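Local coordinates for protein putative oxidoreductase with NAD(P)-binding Rossmann-fold domain (Clostridium difficile, PDB 3UUW) that probably acts as an NAD(P)-dependent oxidoreductase of the Gfo/Idh/MocA family, binding the dinucleotide in its Rossmann-fold domain, at residues A[69-74]-A[92-97]. Sequence-based numbering, arbitrary orientation.
Sequences CIFLHS and HVYVDK
Strands 69-72 and 92-95 form a buried pairing in the parallel sheet of the Rossmann-fold domain, with Phe71 against Tyr94 on one face and Leu72 beside Val95 on the other. The ladder runs from Ile70 N to His92 O, Tyr94 N to Ile70 O (2.9 Å) and Leu72 N to Tyr94 O (2.8 Å), then slackens to a weak bond from Asp96 N to Leu72 O. Tyr94 CB makes a CH-pi contact over the Phe71 ring face, toward the rim, and with CG anti to the backbone N (chi1 175°) the phenol CG reaches Phe71 CE2 and CD2. Phe71 CE2 lies over the Tyr94 face toward its rim; the planes are inclined at 34°, and Phe71 CD2 comes to 3.4 Å from Tyr94 CD1. Helix 269-281 packs on this face. Leu72 CD2 meets Val95 CG2 at 3.8 Å on the side covered by helix 79-88. Beside the weak bond, His73 ND1 donates to Asp96 OD2 (3.0 Å); OD2 lies close to the imidazole plane, whereas ND1 approaches from above the carboxylate plane, the two groups turned 44° apart. Tyr22 OH binds Asp96 OD1 and Tyr94 OH, and its ring stacks on His73, joining all three to helix 16-26. Strand 69-72, helix 79-88 and strand 92-95 form a beta-alpha-beta crossover of the Rossmann fold.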
ATOM      1  N   CYS A  69     -24.469  -6.428  37.650  1.00 17.21           N
ATOM      2  CA  CYS A  69     -24.574  -6.396  36.196  1.00 17.05           C
ATOM      3  C   CYS A  69     -24.057  -7.693  35.591  1.00 17.98           C
ATOM      4  O   CYS A  69     -23.271  -8.426  36.213  1.00 17.81           O
ATOM      5  CB  CYS A  69     -23.813  -5.201  35.626  1.00 16.06           C
ATOM      6  SG  CYS A  69     -22.001  -5.269  35.806  1.00 18.99           S
ATOM      7  N   ILE A  70     -24.500  -7.958  34.367  1.00 16.72           N
ATOM      8  CA  ILE A  70     -24.171  -9.168  33.648  1.00 16.88           C
ATOM      9  C   ILE A  70     -23.824  -8.849  32.203  1.00 15.98           C
ATOM     10  O   ILE A  70     -24.519  -8.059  31.552  1.00 16.84           O
ATOM     11  CB  ILE A  70     -25.377 -10.136  33.623  1.00 17.57           C
ATOM     12  CG1 ILE A  70     -25.766 -10.582  35.047  1.00 21.85           C
ATOM     13  CG2 ILE A  70     -25.114 -11.358  32.702  1.00 18.44           C
ATOM     14  CD1 ILE A  70     -24.864 -11.609  35.666  1.00 23.18           C
ATOM     15  N   PHE A  71     -22.748  -9.472  31.725  1.00 15.44           N
ATOM     16  CA  PHE A  71     -22.396  -9.536  30.295  1.00 14.25           C
ATOM     17  C   PHE A  71     -22.972 -10.863  29.793  1.00 15.55           C
ATOM     18  O   PHE A  71     -22.630 -11.941  30.295  1.00 16.79           O
ATOM     19  CB  PHE A  71     -20.867  -9.477  30.082  1.00 14.28           C
ATOM     20  CG  PHE A  71     -20.303  -8.090  30.123  1.00 15.75           C
ATOM     21  CD1 PHE A  71     -20.102  -7.439  31.318  1.00 17.11           C
ATOM     22  CD2 PHE A  71     -19.938  -7.453  28.951  1.00 16.01           C
ATOM     23  CE1 PHE A  71     -19.587  -6.165  31.352  1.00 17.20           C
ATOM     24  CE2 PHE A  71     -19.421  -6.168  28.982  1.00 16.21           C
ATOM     25  CZ  PHE A  71     -19.251  -5.534  30.169  1.00 14.88           C
ATOM     26  N   LEU A  72     -23.904 -10.757  28.856  1.00 15.58           N
ATOM     27  CA  LEU A  72     -24.619 -11.895  28.289  1.00 15.78           C
ATOM     28  C   LEU A  72     -24.196 -12.151  26.840  1.00 18.83           C
ATOM     29  O   LEU A  72     -24.385 -11.313  25.950  1.00 16.45           O
ATOM     30  CB  LEU A  72     -26.125 -11.611  28.352  1.00 16.71           C
ATOM     31  CG  LEU A  72     -27.022 -12.652  27.739  1.00 17.59           C
ATOM     32  CD1 LEU A  72     -26.902 -13.985  28.457  1.00 17.12           C
ATOM     33  CD2 LEU A  72     -28.466 -12.146  27.784  1.00 19.87           C
ATOM     34  N   HIS A  73     -23.621 -13.322  26.607  1.00 20.97           N
ATOM     35  CA  HIS A  73     -23.080 -13.654  25.283  1.00 23.40           C
ATOM     36  C   HIS A  73     -23.690 -14.928  24.766  1.00 26.07           C
ATOM     37  O   HIS A  73     -23.029 -15.705  24.091  1.00 30.58           O
ATOM     38  CB  HIS A  73     -21.541 -13.771  25.336  1.00 22.90           C
ATOM     39  CG  HIS A  73     -20.874 -12.624  26.025  1.00 20.07           C
ATOM     40  ND1 HIS A  73     -20.866 -11.342  25.513  1.00 22.07           N
ATOM     41  CD2 HIS A  73     -20.203 -12.563  27.197  1.00 19.73           C
ATOM     42  CE1 HIS A  73     -20.235 -10.542  26.349  1.00 22.19           C
ATOM     43  NE2 HIS A  73     -19.818 -11.255  27.379  1.00 22.00           N
ATOM     44  N   SER A  74     -24.966 -15.130  25.066  1.00 27.38           N
ATOM     45  CA  SER A  74     -25.701 -16.330  24.624  1.00 28.70           C
ATOM     46  C   SER A  74     -26.280 -16.173  23.221  1.00 29.27           C
ATOM     47  O   SER A  74     -26.233 -15.101  22.624  1.00 29.94           O
ATOM     48  CB  SER A  74     -26.820 -16.654  25.616  1.00 29.58           C
ATOM     49  OG  SER A  74     -27.838 -15.673  25.577  1.00 31.06           O
ATOM     50  N   HIS A  92     -28.161  -4.884  35.724  1.00 17.42           N
ATOM     51  CA  HIS A  92     -27.935  -4.223  34.433  1.00 17.52           C
ATOM     52  C   HIS A  92     -27.457  -5.288  33.472  1.00 17.18           C
ATOM     53  O   HIS A  92     -26.800  -6.267  33.874  1.00 17.80           O
ATOM     54  CB  HIS A  92     -26.851  -3.158  34.517  1.00 18.29           C
ATOM     55  CG  HIS A  92     -27.093  -2.111  35.550  1.00 17.86           C
ATOM     56  ND1 HIS A  92     -27.858  -0.989  35.312  1.00 19.61           N
ATOM     57  CD2 HIS A  92     -26.668  -2.012  36.826  1.00 17.89           C
ATOM     58  CE1 HIS A  92     -27.881  -0.240  36.395  1.00 19.56           C
ATOM     59  NE2 HIS A  92     -27.168  -0.835  37.330  1.00 19.65           N
ATOM     60  N   VAL A  93     -27.754  -5.121  32.186  1.00 15.77           N
ATOM     61  CA  VAL A  93     -27.404  -6.149  31.214  1.00 15.49           C
ATOM     62  C   VAL A  93     -26.745  -5.588  29.977  1.00 15.23           C
ATOM     63  O   VAL A  93     -27.246  -4.635  29.379  1.00 15.71           O
ATOM     64  CB  VAL A  93     -28.644  -6.916  30.780  1.00 14.64           C
ATOM     65  CG1 VAL A  93     -28.288  -7.970  29.691  1.00 16.58           C
ATOM     66  CG2 VAL A  93     -29.280  -7.589  31.989  1.00 16.29           C
ATOM     67  N   TYR A  94     -25.569  -6.120  29.673  1.00 14.94           N
ATOM     68  CA  TYR A  94     -24.918  -5.914  28.382  1.00 13.71           C
ATOM     69  C   TYR A  94     -25.106  -7.190  27.570  1.00 13.72           C
ATOM     70  O   TYR A  94     -24.818  -8.291  28.051  1.00 16.16           O
ATOM     71  CB  TYR A  94     -23.432  -5.635  28.560  1.00 14.24           C
ATOM     72  CG  TYR A  94     -22.639  -5.511  27.275  1.00 12.30           C
ATOM     73  CD1 TYR A  94     -22.233  -6.654  26.542  1.00 14.25           C
ATOM     74  CD2 TYR A  94     -22.293  -4.253  26.770  1.00 16.58           C
ATOM     75  CE1 TYR A  94     -21.503  -6.528  25.361  1.00 16.11           C
ATOM     76  CE2 TYR A  94     -21.564  -4.122  25.595  1.00 16.78           C
ATOM     77  CZ  TYR A  94     -21.175  -5.258  24.894  1.00 15.87           C
ATOM     78  OH  TYR A  94     -20.439  -5.095  23.731  1.00 17.16           O
ATOM     79  N   VAL A  95     -25.595  -7.064  26.343  1.00 14.62           N
ATOM     80  CA  VAL A  95     -25.840  -8.247  25.494  1.00 14.09           C
ATOM     81  C   VAL A  95     -25.312  -7.994  24.079  1.00 16.27           C
ATOM     82  O   VAL A  95     -25.374  -6.875  23.569  1.00 15.39           O
ATOM     83  CB  VAL A  95     -27.376  -8.614  25.477  1.00 14.64           C
ATOM     84  CG1 VAL A  95     -28.195  -7.502  24.803  1.00 16.74           C
ATOM     85  CG2 VAL A  95     -27.619  -9.893  24.796  1.00 15.09           C
ATOM     86  N   ASP A  96     -24.779  -9.035  23.445  1.00 18.47           N
ATOM     87  CA  ASP A  96     -24.409  -8.921  22.036  1.00 20.23           C
ATOM     88  C   ASP A  96     -25.637  -8.693  21.170  1.00 20.07           C
ATOM     89  O   ASP A  96     -26.773  -9.042  21.554  1.00 21.59           O
ATOM     90  CB  ASP A  96     -23.654 -10.143  21.566  1.00 21.97           C
ATOM     91  CG  ASP A  96     -22.219 -10.111  22.023  1.00 25.40           C
ATOM     92  OD1 ASP A  96     -21.490  -9.123  21.683  1.00 26.31           O
ATOM     93  OD2 ASP A  96     -21.822 -11.052  22.721  1.00 28.78           O
ATOM     94  N   LYS A  97     -25.409  -8.086  20.011  1.00 19.64           N
ATOM     95  CA  LYS A  97     -26.484  -7.809  19.079  1.00 20.93           C
ATOM     96  C   LYS A  97     -27.000  -9.104  18.468  1.00 20.76           C
ATOM     97  O   LYS A  97     -26.269 -10.103  18.423  1.00 22.97           O
ATOM     98  CB  LYS A  97     -26.039  -6.804  17.995  1.00 21.12           C
ATOM     99  CG  LYS A  97     -24.702  -7.042  17.247  1.00 25.24           C
ATOM    100  CD  LYS A  97     -24.717  -8.238  16.299  1.00 31.21           C
ATOM    101  CE  LYS A  97     -23.966  -9.406  16.873  1.00 32.53           C
ATOM    102  NZ  LYS A  97     -24.116 -10.633  16.060  1.00 31.96           N
TER